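Local coordinates for coenzyme Q-binding protein COQ10 START domain-containing protein (Deinococcus radiodurans R1, PDB 3GGN) that is of unknown function but carries a START-like domain of the polyketide cyclase and lipid transport family, which may bind a hydrophobic ligand, at residues A21-L26 and G89-R94; L31-L36 and V106-R111; R48-A53 and T59-A64; L66-D69 and I75-R78. All blocks are in the same frame, centred on the assembly; numbering follows the deposited sequence.

Contact 1. Residues A21-L26 and G89-R94; sequences AVWRDL and GEVLFR
Trp23, near the end of helix 16-24, lays its indole against Val91 and Phe93 of strand 86-95, joining a short helix to the curved antiparallel sheet of the helix-grip (Bet v 1-like) fold. Both strand residues approach the indole from the same side, two positions apart along the strand, and divide its length between them.

The aliphatic part belongs to Val91. Its CG1 sits over the centre of the six-membered ring, 4.2 Å from the centroid and only 13° off the normal, a CH-pi contact. The second branch reaches farther out along the benzo ring, with CG2 3.5 Å from CZ3 of Trp23. With CG1 anti to the backbone N (chi1 -175°), the two methyls of Val91 are both set against the indole.

The aromatic part is an offset edge-to-face pair: the rim of Phe93 is directed at the pyrrole side of the indole, with the two planes at 66° and the ring centroids 5.4 Å apart. Because the strand turns the CB of Phe93 less directly to the helix than that of Val91, it is the length of the side chain that brings the ring in.

The contact is fully buried. Phe140 and Leu137 of helix 130-146, Leu29 and Leu32 of helix 29-32, and Val106 of the next strand close round the same indole, so Trp23 acts as a shared centre for helices and sheet. The closest approach of Phe93 is by CZ, 3.7 Å from CD1 and 3.8 Å from CG of Trp23.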
loop_
_atom_site.group_PDB
_atom_site.type_symbol
_atom_site.label_atom_id
_atom_site.label_comp_id
_atom_site.label_asym_id
_atom_site.label_seq_id
_atom_site.Cartn_x
_atom_site.Cartn_y
_atom_site.Cartn_z
ATOM N N ALA B 21 -13.054 -4.633 -9.729
ATOM C CA ALA B 21 -13.619 -4.941 -8.413
ATOM C C ALA B 21 -12.953 -4.175 -7.278
ATOM O O ALA B 21 -13.625 -3.718 -6.349
ATOM C CB ALA B 21 -13.532 -6.436 -8.153
ATOM N N VAL B 22 -11.633 -4.038 -7.344
ATOM C CA VAL B 22 -10.912 -3.314 -6.302
ATOM C C VAL B 22 -11.299 -1.842 -6.358
ATOM O O VAL B 22 -11.735 -1.268 -5.358
ATOM C CB VAL B 22 -9.374 -3.444 -6.475
ATOM C CG1 VAL B 22 -8.652 -2.637 -5.400
ATOM C CG2 VAL B 22 -8.961 -4.915 -6.396
ATOM N N TRP B 23 -11.161 -1.237 -7.537
ATOM C CA TRP B 23 -11.492 0.176 -7.715
ATOM C C TRP B 23 -12.938 0.536 -7.383
ATOM O O TRP B 23 -13.201 1.624 -6.875
ATOM C CB TRP B 23 -11.184 0.622 -9.146
ATOM C CG TRP B 23 -9.724 0.742 -9.407
ATOM C CD1 TRP B 23 -8.845 -0.274 -9.629
ATOM C CD2 TRP B 23 -8.953 1.947 -9.391
ATOM N NE1 TRP B 23 -7.568 0.220 -9.744
ATOM C CE2 TRP B 23 -7.605 1.581 -9.603
ATOM C CE3 TRP B 23 -9.270 3.301 -9.211
ATOM C CZ2 TRP B 23 -6.567 2.523 -9.642
ATOM C CZ3 TRP B 23 -8.240 4.238 -9.248
ATOM C CH2 TRP B 23 -6.904 3.842 -9.463
ATOM N N ARG B 24 -13.870 -0.370 -7.666
ATOM C CA ARG B 24 -15.286 -0.116 -7.403
ATOM C C ARG B 24 -15.604 -0.004 -5.911
ATOM O O ARG B 24 -16.636 0.561 -5.534
ATOM C CB ARG B 24 -16.158 -1.212 -8.047
ATOM C CG ARG B 24 -17.665 -0.941 -7.960
ATOM C CD ARG B 24 -18.039 0.335 -8.721
ATOM N NE ARG B 24 -19.460 0.694 -8.630
ATOM C CZ ARG B 24 -20.053 1.208 -7.555
ATOM N NH1 ARG B 24 -19.362 1.433 -6.443
ATOM N NH2 ARG B 24 -21.342 1.533 -7.599
ATOM N N ASP B 25 -14.733 -0.555 -5.070
ATOM C CA ASP B 25 -14.900 -0.497 -3.617
ATOM C C ASP B 25 -14.433 0.902 -3.216
ATOM O O ASP B 25 -13.283 1.108 -2.834
ATOM C CB ASP B 25 -14.044 -1.593 -2.958
ATOM C CG ASP B 25 -13.857 -1.384 -1.463
ATOM O OD1 ASP B 25 -14.765 -0.822 -0.814
ATOM O OD2 ASP B 25 -12.803 -1.792 -0.934
ATOM N N LEU B 26 -15.345 1.866 -3.312
ATOM C CA LEU B 26 -15.013 3.256 -3.037
ATOM C C LEU B 26 -14.281 3.545 -1.728
ATOM O O LEU B 26 -13.264 4.231 -1.730
ATOM C CB LEU B 26 -16.275 4.128 -3.148
ATOM C CG LEU B 26 -17.055 4.003 -4.469
ATOM C CD1 LEU B 26 -18.181 5.024 -4.510
ATOM C CD2 LEU B 26 -16.117 4.221 -5.651
ATOM N N GLY B 89 -12.894 12.156 -12.179
ATOM C CA GLY B 89 -11.966 11.065 -12.342
ATOM C C GLY B 89 -12.559 10.015 -13.247
ATOM O O GLY B 89 -13.782 9.930 -13.412
ATOM N N GLU B 90 -11.687 9.212 -13.840
ATOM C CA GLU B 90 -12.124 8.157 -14.731
ATOM C C GLU B 90 -11.061 7.074 -14.762
ATOM O O GLU B 90 -9.875 7.357 -14.948
ATOM C CB GLU B 90 -12.339 8.718 -16.141
ATOM C CG GLU B 90 -12.958 7.731 -17.110
ATOM C CD GLU B 90 -12.995 8.247 -18.536
ATOM O OE1 GLU B 90 -13.515 7.523 -19.407
ATOM O OE2 GLU B 90 -12.505 9.373 -18.791
ATOM N N VAL B 91 -11.480 5.836 -14.550
ATOM C CA VAL B 91 -10.548 4.722 -14.606
ATOM C C VAL B 91 -11.112 3.739 -15.614
ATOM O O VAL B 91 -12.263 3.320 -15.503
ATOM C CB VAL B 91 -10.387 4.016 -13.242
ATOM C CG1 VAL B 91 -9.301 2.937 -13.352
ATOM C CG2 VAL B 91 -10.002 5.027 -12.169
ATOM N N LEU B 92 -10.311 3.402 -16.616
ATOM C CA LEU B 92 -10.729 2.457 -17.643
ATOM C C LEU B 92 -9.966 1.151 -17.448
ATOM O O LEU B 92 -8.857 1.147 -16.917
ATOM C CB LEU B 92 -10.427 3.009 -19.039
ATOM C CG LEU B 92 -11.088 4.321 -19.463
ATOM C CD1 LEU B 92 -10.565 4.717 -20.842
ATOM C CD2 LEU B 92 -12.598 4.158 -19.480
ATOM N N PHE B 93 -10.573 0.048 -17.872
ATOM C CA PHE B 93 -9.955 -1.269 -17.777
ATOM C C PHE B 93 -10.024 -1.798 -19.197
ATOM O O PHE B 93 -11.052 -2.319 -19.631
ATOM C CB PHE B 93 -10.746 -2.147 -16.807
ATOM C CG PHE B 93 -10.775 -1.604 -15.404
ATOM C CD1 PHE B 93 -9.670 -1.743 -14.569
ATOM C CD2 PHE B 93 -11.883 -0.896 -14.940
ATOM C CE1 PHE B 93 -9.663 -1.187 -13.296
ATOM C CE2 PHE B 93 -11.891 -0.328 -13.659
ATOM C CZ PHE B 93 -10.776 -0.476 -12.836
ATOM N N ARG B 94 -8.920 -1.642 -19.919
ATOM C CA ARG B 94 -8.851 -2.040 -21.320
ATOM C C ARG B 94 -7.955 -3.237 -21.571
ATOM O O ARG B 94 -7.025 -3.500 -20.816
ATOM C CB ARG B 94 -8.324 -0.874 -22.160
ATOM C CG ARG B 94 -8.800 0.488 -21.708
ATOM C CD ARG B 94 -8.277 1.596 -22.608
ATOM N NE ARG B 94 -6.821 1.636 -22.716
ATOM C CZ ARG B 94 -6.158 2.596 -23.363
ATOM N NH1 ARG B 94 -6.821 3.581 -23.947
ATOM N NH2 ARG B 94 -4.838 2.576 -23.432
#

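Contact 2. Residues L31-L36 and V106-R111; sequences LLMTHL and VRLTYR
Met33 and Leu108 reach toward each other tip to tip, the methionine from the turn after helix 29-32 and the leucine from strand 102-111. CE of Met33 lies 3.2 Å from CD1 of Leu108 and equally near its CD2, closer than carbons usually pack, so this methyl is tightly fitted between the two branches. A bend at chi3 (118°) turns CE toward the strand, where CG1 of Val106 touches it at 3.5 Å.

A looser van der Waals contact comes from the His35 ring, met obliquely, whose CE1 stands 3.8 Å from CD1 of Leu108; it lies at the exposed margin. An alanine in place of Leu108 lacks both branches, so the Met33 methyl would probably be left with Val106 alone on this strand and freer to turn, and the His35 ring without its neighbour there.

Hydrogen bonding here serves the turn itself: Met33 to Leu36 form a type I beta turn, closed by Leu36 N to Met33 O at 3.2 Å.

Around the contact, Trp23 of helix 16-24 packs on Met33, helix 130-146 supplies Leu133 and Leu137 to Val106 and accepts the Thr34 amide at Asp136, and Leu36 leads into strand 36-41 against Trp49 and Val51.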
loop_
_atom_site.group_PDB
_atom_site.type_symbol
_atom_site.label_atom_id
_atom_site.label_comp_id
_atom_site.label_asym_id
_atom_site.label_seq_id
_atom_site.Cartn_x
_atom_site.Cartn_y
_atom_site.Cartn_z
ATOM N N LEU B 31 -6.491 3.710 -0.502
ATOM C CA LEU B 31 -5.339 2.810 -0.523
ATOM C C LEU B 31 -4.748 2.856 -1.931
ATOM O O LEU B 31 -3.532 2.753 -2.116
ATOM C CB LEU B 31 -5.773 1.380 -0.173
ATOM C CG LEU B 31 -6.272 1.150 1.263
ATOM C CD1 LEU B 31 -7.036 -0.165 1.360
ATOM C CD2 LEU B 31 -5.088 1.158 2.224
ATOM N N LEU B 32 -5.622 3.031 -2.921
ATOM C CA LEU B 32 -5.217 3.106 -4.324
ATOM C C LEU B 32 -4.713 4.506 -4.676
ATOM O O LEU B 32 -3.660 4.654 -5.296
ATOM C CB LEU B 32 -6.394 2.746 -5.241
ATOM C CG LEU B 32 -6.981 1.335 -5.118
ATOM C CD1 LEU B 32 -8.183 1.187 -6.048
ATOM C CD2 LEU B 32 -5.912 0.314 -5.457
ATOM N N MET B 33 -5.477 5.526 -4.294
ATOM C CA MET B 33 -5.109 6.920 -4.555
ATOM C C MET B 33 -4.739 7.529 -3.201
ATOM O O MET B 33 -5.605 7.942 -2.432
ATOM C CB MET B 33 -6.291 7.674 -5.172
ATOM C CG MET B 33 -6.954 6.940 -6.317
ATOM S SD MET B 33 -8.065 7.962 -7.304
ATOM C CE MET B 33 -7.230 7.865 -8.840
ATOM N N THR B 34 -3.444 7.598 -2.926
ATOM C CA THR B 34 -2.965 8.094 -1.642
ATOM C C THR B 34 -3.219 9.557 -1.294
ATOM O O THR B 34 -3.105 9.934 -0.129
ATOM C CB THR B 34 -1.468 7.773 -1.472
ATOM O OG1 THR B 34 -0.714 8.377 -2.528
ATOM C CG2 THR B 34 -1.260 6.272 -1.510
ATOM N N HIS B 35 -3.571 10.385 -2.271
ATOM C CA HIS B 35 -3.842 11.791 -1.966
ATOM C C HIS B 35 -5.187 11.949 -1.250
ATOM O O HIS B 35 -5.469 12.991 -0.657
ATOM C CB HIS B 35 -3.829 12.646 -3.240
ATOM C CG HIS B 35 -4.738 12.150 -4.320
ATOM N ND1 HIS B 35 -4.557 10.934 -4.947
ATOM C CD2 HIS B 35 -5.820 12.717 -4.906
ATOM C CE1 HIS B 35 -5.486 10.776 -5.874
ATOM N NE2 HIS B 35 -6.264 11.843 -5.870
ATOM N N LEU B 36 -6.008 10.904 -1.299
ATOM C CA LEU B 36 -7.319 10.928 -0.662
ATOM C C LEU B 36 -7.237 10.439 0.774
ATOM O O LEU B 36 -6.478 9.521 1.080
ATOM C CB LEU B 36 -8.295 10.040 -1.437
ATOM C CG LEU B 36 -8.600 10.423 -2.885
ATOM C CD1 LEU B 36 -9.577 9.407 -3.472
ATOM C CD2 LEU B 36 -9.187 11.831 -2.949
ATOM N N VAL B 106 -5.898 5.756 -15.673
ATOM C CA VAL B 106 -6.480 6.656 -14.683
ATOM C C VAL B 106 -6.289 8.110 -15.084
ATOM O O VAL B 106 -5.184 8.518 -15.442
ATOM C CB VAL B 106 -5.840 6.440 -13.283
ATOM C CG1 VAL B 106 -6.454 7.392 -12.262
ATOM C CG2 VAL B 106 -6.031 5.006 -12.840
ATOM N N ARG B 107 -7.375 8.880 -15.034
ATOM C CA ARG B 107 -7.343 10.299 -15.362
ATOM C C ARG B 107 -8.066 11.078 -14.263
ATOM O O ARG B 107 -9.262 10.870 -14.028
ATOM C CB ARG B 107 -8.016 10.572 -16.712
ATOM C CG ARG B 107 -7.929 12.038 -17.129
ATOM C CD ARG B 107 -8.537 12.297 -18.498
ATOM N NE ARG B 107 -8.335 13.685 -18.912
ATOM C CZ ARG B 107 -8.756 14.190 -20.068
ATOM N NH1 ARG B 107 -9.405 13.424 -20.935
ATOM N NH2 ARG B 107 -8.529 15.463 -20.358
ATOM N N LEU B 108 -7.335 11.967 -13.591
ATOM C CA LEU B 108 -7.890 12.772 -12.507
ATOM C C LEU B 108 -7.696 14.257 -12.772
ATOM O O LEU B 108 -6.651 14.678 -13.286
ATOM C CB LEU B 108 -7.200 12.428 -11.188
ATOM C CG LEU B 108 -7.043 10.941 -10.865
ATOM C CD1 LEU B 108 -6.137 10.795 -9.646
ATOM C CD2 LEU B 108 -8.413 10.310 -10.622
ATOM N N THR B 109 -8.707 15.044 -12.423
ATOM C CA THR B 109 -8.649 16.493 -12.593
ATOM C C THR B 109 -9.109 17.128 -11.283
ATOM O O THR B 109 -10.099 16.701 -10.696
ATOM C CB THR B 109 -9.578 16.977 -13.733
ATOM O OG1 THR B 109 -10.946 16.818 -13.336
ATOM C CG2 THR B 109 -9.332 16.174 -15.000
ATOM N N TYR B 110 -8.376 18.133 -10.817
ATOM C CA TYR B 110 -8.720 18.821 -9.578
ATOM C C TYR B 110 -8.505 20.319 -9.758
ATOM O O TYR B 110 -7.584 20.742 -10.457
ATOM C CB TYR B 110 -7.863 18.299 -8.429
ATOM N N ARG B 111 -9.364 21.118 -9.136
ATOM C CA ARG B 111 -9.257 22.568 -9.241
ATOM C C ARG B 111 -9.649 23.235 -7.933
ATOM O O ARG B 111 -10.821 23.537 -7.705
ATOM C CB ARG B 111 -10.144 23.082 -10.374
#

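Contact 3. Residues R48-A53 and T59-A64; sequences RWTVEA and TVSWEA
This is a beta hairpin, strands 46-52 and 59-70 running antiparallel in the sheet of the helix-grip fold, and Trp49 faces Trp62 across it as a hydrogen-bonded pair. Trp49 N to Trp62 O measures 2.8 Å and comes in nearly along the C=O axis. Val51 and Val60 form the next such pair, bonded both ways, with Val51 N to Val60 O at 2.9 Å and Val60 N to Val51 O at 3.0 Å.

On the face carrying both tryptophans, the rings are near parallel but slid apart, so they barely overlap. It is CB of Trp49 that covers the Trp62 indole, 3.9 Å from the centroid of the six-membered ring. CG of Trp62 stands between its backbone N and carbonyl carbon (chi1 65°), which swings the ring across toward strand 46-52 and presents its edge to Val51 CG2, 3.9 Å from CZ3. An alanine instead of Trp62 would probably leave Trp49 CB and the Val51 methyls without this cover and open a gap on that face. Trp49 runs past Trp62 to Ala64, and its NE1 is hydrogen-bonded to OG of Ser47; its ring also stacks on Trp77.

The opposite face is more polar. Thr50 CG2 presses on Thr59 CG2 at a rather tight 3.4 Å, and Glu52 at the exposed end is held by Arg37. Glu63 has two arginine partners: its OE2 pairs with Arg46, while OE1 meets the edge of the Arg48 guanidinium, 2.7 Å from NH2.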
loop_
_atom_site.group_PDB
_atom_site.type_symbol
_atom_site.label_atom_id
_atom_site.label_comp_id
_atom_site.label_asym_id
_atom_site.label_seq_id
_atom_site.Cartn_x
_atom_site.Cartn_y
_atom_site.Cartn_z
ATOM N N ARG B 48 -19.134 10.889 -0.307
ATOM C CA ARG B 48 -18.481 12.052 0.276
ATOM C C ARG B 48 -16.982 11.812 0.263
ATOM O O ARG B 48 -16.508 10.813 0.800
ATOM C CB ARG B 48 -18.943 12.251 1.719
ATOM C CG ARG B 48 -18.306 13.436 2.417
ATOM C CD ARG B 48 -19.386 14.287 3.063
ATOM N NE ARG B 48 -20.372 14.691 2.063
ATOM C CZ ARG B 48 -21.555 15.229 2.343
ATOM N NH1 ARG B 48 -21.910 15.433 3.604
ATOM N NH2 ARG B 48 -22.383 15.559 1.357
ATOM N N TRP B 49 -16.242 12.728 -0.347
ATOM C CA TRP B 49 -14.794 12.611 -0.438
ATOM C C TRP B 49 -14.108 13.600 0.510
ATOM O O TRP B 49 -14.651 14.661 0.810
ATOM C CB TRP B 49 -14.355 12.868 -1.881
ATOM C CG TRP B 49 -14.852 11.838 -2.865
ATOM C CD1 TRP B 49 -16.133 11.386 -3.004
ATOM C CD2 TRP B 49 -14.073 11.139 -3.843
ATOM N NE1 TRP B 49 -16.198 10.440 -4.005
ATOM C CE2 TRP B 49 -14.948 10.272 -4.537
ATOM C CE3 TRP B 49 -12.721 11.162 -4.203
ATOM C CZ2 TRP B 49 -14.511 9.431 -5.567
ATOM C CZ3 TRP B 49 -12.286 10.325 -5.231
ATOM C CH2 TRP B 49 -13.182 9.471 -5.899
ATOM N N THR B 50 -12.911 13.245 0.970
ATOM C CA THR B 50 -12.147 14.077 1.892
ATOM C C THR B 50 -10.642 13.944 1.661
ATOM O O THR B 50 -10.141 12.846 1.420
ATOM C CB THR B 50 -12.439 13.677 3.350
ATOM O OG1 THR B 50 -13.856 13.650 3.565
ATOM C CG2 THR B 50 -11.804 14.668 4.322
ATOM N N VAL B 51 -9.935 15.070 1.737
ATOM C CA VAL B 51 -8.483 15.111 1.570
ATOM C C VAL B 51 -7.853 15.953 2.683
ATOM O O VAL B 51 -8.516 16.786 3.284
ATOM C CB VAL B 51 -8.072 15.735 0.221
ATOM C CG1 VAL B 51 -8.461 14.817 -0.925
ATOM C CG2 VAL B 51 -8.726 17.105 0.071
ATOM N N GLU B 52 -6.568 15.729 2.940
ATOM C CA GLU B 52 -5.840 16.462 3.975
ATOM C C GLU B 52 -5.441 17.870 3.546
ATOM O O GLU B 52 -4.592 18.049 2.673
ATOM C CB GLU B 52 -4.593 15.677 4.382
ATOM C CG GLU B 52 -4.885 14.535 5.333
ATOM C CD GLU B 52 -5.353 15.027 6.686
ATOM O OE1 GLU B 52 -4.545 15.659 7.398
ATOM O OE2 GLU B 52 -6.528 14.790 7.038
ATOM N N ALA B 53 -6.053 18.870 4.171
ATOM C CA ALA B 53 -5.761 20.263 3.854
ATOM C C ALA B 53 -4.622 20.792 4.722
ATOM O O ALA B 53 -4.434 20.348 5.854
ATOM C CB ALA B 53 -7.008 21.116 4.052
ATOM N N THR B 59 -8.798 19.700 6.851
ATOM C CA THR B 59 -9.438 18.638 6.082
ATOM C C THR B 59 -10.546 19.235 5.218
ATOM O O THR B 59 -11.407 19.956 5.717
ATOM C CB THR B 59 -10.066 17.572 7.006
ATOM O OG1 THR B 59 -9.573 17.740 8.341
ATOM C CG2 THR B 59 -9.703 16.177 6.524
ATOM N N VAL B 60 -10.520 18.934 3.923
ATOM C CA VAL B 60 -11.527 19.440 2.995
ATOM C C VAL B 60 -12.311 18.288 2.369
ATOM O O VAL B 60 -11.725 17.335 1.855
ATOM C CB VAL B 60 -10.872 20.267 1.870
ATOM C CG1 VAL B 60 -11.930 20.726 0.871
ATOM C CG2 VAL B 60 -10.145 21.461 2.466
ATOM N N SER B 61 -13.636 18.384 2.414
ATOM C CA SER B 61 -14.492 17.346 1.853
ATOM C C SER B 61 -15.571 17.917 0.941
ATOM O O SER B 61 -15.924 19.093 1.017
ATOM C CB SER B 61 -15.140 16.517 2.973
ATOM O OG SER B 61 -16.203 17.211 3.598
ATOM N N TRP B 62 -16.084 17.068 0.063
ATOM C CA TRP B 62 -17.119 17.474 -0.871
ATOM C C TRP B 62 -17.909 16.237 -1.258
ATOM O O TRP B 62 -17.488 15.112 -0.994
ATOM C CB TRP B 62 -16.488 18.098 -2.118
ATOM C CG TRP B 62 -15.672 17.130 -2.914
ATOM C CD1 TRP B 62 -16.113 16.310 -3.911
ATOM C CD2 TRP B 62 -14.278 16.848 -2.749
ATOM N NE1 TRP B 62 -15.081 15.536 -4.379
ATOM C CE2 TRP B 62 -13.942 15.846 -3.683
ATOM C CE3 TRP B 62 -13.277 17.347 -1.901
ATOM C CZ2 TRP B 62 -12.646 15.327 -3.797
ATOM C CZ3 TRP B 62 -11.986 16.830 -2.011
ATOM C CH2 TRP B 62 -11.685 15.829 -2.955
ATOM N N GLU B 63 -19.058 16.452 -1.877
ATOM C CA GLU B 63 -19.895 15.354 -2.304
ATOM C C GLU B 63 -19.648 15.122 -3.790
ATOM O O GLU B 63 -19.448 16.072 -4.554
ATOM C CB GLU B 63 -21.365 15.700 -2.068
ATOM C CG GLU B 63 -22.298 14.507 -2.087
ATOM C CD GLU B 63 -23.732 14.894 -1.780
ATOM O OE1 GLU B 63 -23.941 15.692 -0.837
ATOM O OE2 GLU B 63 -24.645 14.396 -2.473
ATOM N N ALA B 64 -19.649 13.858 -4.194
ATOM C CA ALA B 64 -19.449 13.512 -5.595
ATOM C C ALA B 64 -20.455 12.442 -6.011
ATOM O O ALA B 64 -21.147 11.864 -5.169
ATOM C CB ALA B 64 -18.033 13.008 -5.811
#

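Contact 4. Residues L66-D69 and I75-R78; sequences LTAD and IAWR
Thr67 lies across Arg78 at about a right angle, beside a classic beta bulge in which Thr67 and Ala68 together face Ala76. Followed outward, CB of Thr67 stands above Ala76 O at 4.1 Å. From there OG1 extends over one face of the Arg78 guanidinium, toward its rim; it is 3.4 Å from NE, but the angle is too poor for a hydrogen bond, and this is contact over the plane. OG1 instead meets a water at 3.0 Å, which gives a weak bond to Trp77 O. The other branch, CG2, anti to the backbone N, ends 3.9 Å from NH1 of Arg78.

The bulge itself turns on Ala76 O. It takes Thr67 N at 2.7 Å, from well above the carbonyl plane, and more weakly Ala68 N; Ala76 N returns a bond to Ala68 O at 2.8 Å. On the buried side Leu66 CD2 and Ile75 CG2 lie side by side, 3.9 Å apart.

This is the hairpin of strands 59-70 and 74-79, the chain of the first turning a corner at Thr67. Strand 86-95 bonds to the far edge of 74-79, while helix 16-24 lies over Ile75 and ties down Asp69 through Tyr20 and Arg24.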
loop_
_atom_site.group_PDB
_atom_site.type_symbol
_atom_site.label_atom_id
_atom_site.label_comp_id
_atom_site.label_asym_id
_atom_site.label_seq_id
_atom_site.Cartn_x
_atom_site.Cartn_y
_atom_site.Cartn_z
ATOM N N LEU B 66 -21.133 9.094 -9.067
ATOM C CA LEU B 66 -20.595 8.265 -10.136
ATOM C C LEU B 66 -21.339 8.692 -11.398
ATOM O O LEU B 66 -22.559 8.793 -11.379
ATOM C CB LEU B 66 -20.878 6.781 -9.876
ATOM C CG LEU B 66 -20.167 6.101 -8.705
ATOM C CD1 LEU B 66 -20.761 4.716 -8.465
ATOM C CD2 LEU B 66 -18.687 6.009 -9.006
ATOM N N THR B 67 -20.617 8.954 -12.484
ATOM C CA THR B 67 -21.271 9.344 -13.728
ATOM C C THR B 67 -21.285 8.165 -14.700
ATOM O O THR B 67 -21.944 8.208 -15.739
ATOM C CB THR B 67 -20.552 10.526 -14.399
ATOM O OG1 THR B 67 -20.459 11.616 -13.476
ATOM C CG2 THR B 67 -21.333 10.998 -15.612
ATOM N N ALA B 68 -20.545 7.118 -14.356
ATOM C CA ALA B 68 -20.464 5.923 -15.191
ATOM C C ALA B 68 -19.893 4.773 -14.380
ATOM O O ALA B 68 -18.882 4.922 -13.691
ATOM C CB ALA B 68 -19.579 6.181 -16.412
ATOM N N ASP B 69 -20.561 3.632 -14.451
ATOM C CA ASP B 69 -20.121 2.445 -13.748
ATOM C C ASP B 69 -20.478 1.240 -14.597
ATOM O O ASP B 69 -21.581 0.688 -14.496
ATOM C CB ASP B 69 -20.783 2.348 -12.373
ATOM C CG ASP B 69 -20.393 1.083 -11.631
ATOM O OD1 ASP B 69 -19.276 0.569 -11.872
ATOM O OD2 ASP B 69 -21.197 0.604 -10.805
ATOM N N ILE B 75 -15.197 3.297 -14.642
ATOM C CA ILE B 75 -15.807 3.943 -13.495
ATOM C C ILE B 75 -15.442 5.416 -13.637
ATOM O O ILE B 75 -14.277 5.745 -13.838
ATOM C CB ILE B 75 -15.227 3.423 -12.169
ATOM C CG1 ILE B 75 -15.323 1.891 -12.109
ATOM C CG2 ILE B 75 -15.980 4.064 -11.006
ATOM C CD1 ILE B 75 -14.740 1.281 -10.840
ATOM N N ALA B 76 -16.436 6.293 -13.567
ATOM C CA ALA B 76 -16.204 7.733 -13.686
ATOM C C ALA B 76 -16.984 8.457 -12.601
ATOM O O ALA B 76 -18.088 8.039 -12.233
ATOM C CB ALA B 76 -16.635 8.232 -15.070
ATOM N N TRP B 77 -16.406 9.543 -12.095
ATOM C CA TRP B 77 -17.037 10.326 -11.044
ATOM C C TRP B 77 -16.753 11.817 -11.187
ATOM O O TRP B 77 -15.810 12.222 -11.872
ATOM C CB TRP B 77 -16.545 9.840 -9.683
ATOM C CG TRP B 77 -15.092 10.066 -9.454
ATOM C CD1 TRP B 77 -14.506 11.168 -8.889
ATOM C CD2 TRP B 77 -14.028 9.159 -9.763
ATOM N NE1 TRP B 77 -13.145 10.997 -8.823
ATOM C CE2 TRP B 77 -12.824 9.772 -9.352
ATOM C CE3 TRP B 77 -13.976 7.883 -10.350
ATOM C CZ2 TRP B 77 -11.576 9.154 -9.507
ATOM C CZ3 TRP B 77 -12.730 7.265 -10.504
ATOM C CH2 TRP B 77 -11.550 7.904 -10.082
ATOM N N ARG B 78 -17.574 12.633 -10.537
ATOM C CA ARG B 78 -17.388 14.074 -10.586
ATOM C C ARG B 78 -18.014 14.752 -9.378
ATOM O O ARG B 78 -19.047 14.316 -8.860
ATOM C CB ARG B 78 -17.992 14.656 -11.866
ATOM C CG ARG B 78 -19.505 14.608 -11.913
ATOM C CD ARG B 78 -20.012 14.990 -13.290
ATOM N NE ARG B 78 -21.459 14.857 -13.394
ATOM C CZ ARG B 78 -22.114 14.804 -14.548
ATOM N NH1 ARG B 78 -21.443 14.873 -15.691
ATOM N NH2 ARG B 78 -23.436 14.675 -14.561
HETATM O O HOH W 1 -17.828 12.197 -14.712
#

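All four contacts reach one antiparallel sheet. Contacts 3 and 4 are hairpins sharing strand 59-70, knit by backbone hydrogen bonds and partly open. In contact 3 the polar and charged side chains gather on the face away from the tryptophans; in contact 4 polar Thr67 and Arg78 lie at the bulge, while charged Asp69 shares the face of Leu66 and Ile75. Contacts 1 and 2 are apolar, bringing the chain around two short helices onto strands 86-95 and 102-111; contact 1 is wholly buried, whereas contact 2 has an exposed margin. Tryptophans join neighbouring contacts, Trp77 of contact 4 also reaching Leu108 of contact 2, and one salt bridge links contacts 1 and 4.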